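Local coordinates for lectin CEL-I, N-acetyl-D-galactosamine-specific C-type (Cucumaria echinata, PDB 1WMY), which binds N-acetyl-D-galactosamine through calcium, as a C-type lectin of the sea cucumber Cucumaria echinata, at residues N107-G112 / N123-A128. Sequence-based numbering, arbitrary orientation.
With CA (calcium ion), chain D; CA (calcium ion), chain C; CA (calcium ion), chain E.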
loop_
_atom_site.group_PDB
_atom_site.type_symbol
_atom_site.label_atom_id
_atom_site.label_comp_id
_atom_site.label_asym_id
_atom_site.label_seq_id
_atom_site.Cartn_x
_atom_site.Cartn_y
_atom_site.Cartn_z
ATOM N N ASN A 107 16.799 27.158 24.261
ATOM C CA ASN A 107 17.302 27.269 22.913
ATOM C C ASN A 107 17.570 25.889 22.274
ATOM O O ASN A 107 18.431 25.739 21.410
ATOM C CB ASN A 107 18.556 28.232 22.858
ATOM C CG ASN A 107 18.776 28.831 21.401
ATOM O OD1 ASN A 107 17.828 28.860 20.560
ATOM N ND2 ASN A 107 20.015 29.284 21.093
ATOM N N ALA A 108 16.806 24.875 22.683
ATOM C CA ALA A 108 17.107 23.528 22.305
ATOM C C ALA A 108 15.944 22.586 22.019
ATOM O O ALA A 108 16.101 21.380 22.261
ATOM C CB ALA A 108 18.011 22.843 23.398
ATOM N N GLU A 109 14.823 23.095 21.543
ATOM C CA GLU A 109 13.689 22.274 21.192
ATOM C C GLU A 109 13.270 22.428 19.734
ATOM O O GLU A 109 12.655 23.427 19.359
ATOM C CB GLU A 109 12.492 22.607 22.113
ATOM C CG GLU A 109 12.820 22.418 23.614
ATOM C CD GLU A 109 11.564 22.485 24.491
ATOM O OE1 GLU A 109 10.691 23.346 24.234
ATOM O OE2 GLU A 109 11.400 21.624 25.401
ATOM N N ASP A 110 13.585 21.408 18.914
ATOM C CA ASP A 110 13.282 21.494 17.505
ATOM C C ASP A 110 12.259 20.447 17.013
ATOM O O ASP A 110 12.127 20.235 15.832
ATOM C CB ASP A 110 14.582 21.463 16.689
ATOM C CG ASP A 110 15.425 22.717 16.904
ATOM O OD1 ASP A 110 16.531 22.732 16.415
ATOM O OD2 ASP A 110 15.002 23.774 17.491
ATOM N N TYR A 111 11.581 19.775 17.924
ATOM C CA TYR A 111 10.899 18.549 17.538
ATOM C C TYR A 111 9.503 18.522 18.126
ATOM O O TYR A 111 9.308 18.636 19.342
ATOM C CB TYR A 111 11.638 17.325 18.030
ATOM C CG TYR A 111 13.080 17.275 17.596
ATOM C CD1 TYR A 111 14.096 17.334 18.514
ATOM C CD2 TYR A 111 13.394 17.136 16.261
ATOM C CE1 TYR A 111 15.411 17.286 18.102
ATOM C CE2 TYR A 111 14.652 17.123 15.799
ATOM C CZ TYR A 111 15.695 17.157 16.712
ATOM O OH TYR A 111 17.004 17.096 16.246
ATOM N N GLY A 112 8.539 18.330 17.246
ATOM C CA GLY A 112 7.126 18.404 17.620
ATOM C C GLY A 112 6.513 17.116 18.152
ATOM O O GLY A 112 6.898 16.021 17.728
ATOM N N ASN A 123 3.503 20.414 21.492
ATOM C CA ASN A 123 4.629 21.042 22.160
ATOM C C ASN A 123 5.873 20.760 21.304
ATOM O O ASN A 123 5.932 19.781 20.557
ATOM C CB ASN A 123 4.794 20.389 23.511
ATOM C CG ASN A 123 6.038 20.854 24.217
ATOM O OD1 ASN A 123 6.291 22.037 24.288
ATOM N ND2 ASN A 123 6.787 19.938 24.783
ATOM N N ASP A 124 6.859 21.654 21.366
ATOM C CA ASP A 124 8.176 21.371 20.843
ATOM C C ASP A 124 9.057 20.885 21.991
ATOM O O ASP A 124 9.011 21.418 23.098
ATOM C CB ASP A 124 8.799 22.562 20.163
ATOM C CG ASP A 124 8.946 23.794 21.063
ATOM O OD1 ASP A 124 8.288 23.870 22.106
ATOM O OD2 ASP A 124 9.709 24.726 20.731
ATOM N N ASN A 125 9.896 19.902 21.697
ATOM C CA ASN A 125 10.737 19.326 22.699
ATOM C C ASN A 125 12.123 19.018 22.097
ATOM O O ASN A 125 12.401 19.282 20.936
ATOM C CB ASN A 125 10.040 18.099 23.265
ATOM C CG ASN A 125 10.390 17.816 24.724
ATOM O OD1 ASN A 125 11.532 17.966 25.165
ATOM N ND2 ASN A 125 9.421 17.275 25.436
ATOM N N SER A 126 12.994 18.460 22.907
ATOM C CA SER A 126 14.375 18.392 22.537
ATOM C C SER A 126 14.767 17.003 22.007
ATOM O O SER A 126 14.006 16.065 22.039
ATOM C CB SER A 126 15.228 18.749 23.772
ATOM O OG SER A 126 15.159 17.664 24.685
ATOM N N ALA A 127 16.021 16.902 21.578
ATOM C CA ALA A 127 16.585 15.660 21.062
ATOM C C ALA A 127 16.856 14.635 22.164
ATOM O O ALA A 127 17.151 13.510 21.876
ATOM C CB ALA A 127 17.899 15.938 20.257
ATOM N N ALA A 128 16.784 15.005 23.407
ATOM C CA ALA A 128 17.002 14.033 24.451
ATOM C C ALA A 128 15.680 13.498 25.065
ATOM O O ALA A 128 15.695 12.570 25.853
ATOM C CB ALA A 128 17.871 14.648 25.537
HETATM CA CA CA D . 8.344 23.452 24.417
HETATM CA CA CA C . 13.159 25.137 17.732
HETATM CA CA CA E . 16.905 25.114 16.822
HETATM O O HOH W 1 16.978 25.097 19.147
HETATM O O HOH W 2 17.718 19.317 21.749
HETATM O O HOH W 3 13.403 20.207 26.429
HETATM O O HOH W 4 10.983 25.870 18.723
HETATM O O HOH W 5 19.215 24.555 16.476
HETATM O O HOH W 6 16.794 25.415 14.583
#
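Glu109 reaches across to Asp124 and Asn125 and shares a calcium ion with strand 122-125. Its CB lies 3.5 Å from Asn125 O, and CG passes over the backbone of the same residue. With CG anti to the carbonyl carbon (chi1 -58°) and the chain extended beyond it, the carboxylate arrives beside Asp124 O. There Glu109 OE1 binds the calcium at 2.4 Å, and the same ion takes Asn123 OD1, Asp124 OD1 and Asp124 O; OE1 also has a partner in Trp105. The metal draws these oxygens together: Glu109 OE1 and Asp124 O are 2.8 Å apart without a hydrogen bond. Carboxylates suit this place by supplying charge, that of Asp124 being held also by Asn104; the Asn123 amide gives OD1 to the calcium while ND2 bonds Gln113 and a bound methylpentanediol. Glu109 OE2 turns to a water that also donates to Asn125 OD1, which in turn accepts Ser126 N in its carbonyl plane, on a lone pair. Gln101 and Asp103 also bind this sugar-site calcium. Glu109 O serves a second calcium together with Asp110 OD2, which also bridges to a third ion.

Next along the chain, Asp110 and Tyr111 both face Asn125 in a classic beta bulge. Asn125 N gives Tyr111 O a 2.7 Å bond, while Tyr111 N to Asn125 O is weak. The tyrosine ring meets Ser126 C and Ala127 N at its edge, and Tyr111 CE1 touches the small Ala127 CB at 3.6 Å. The segments belong to the antiparallel hairpin of strands 111-115 and 122-125, which strand 70-76 joins alongside 111-115, its Trp72 and Tyr76 touching Tyr111.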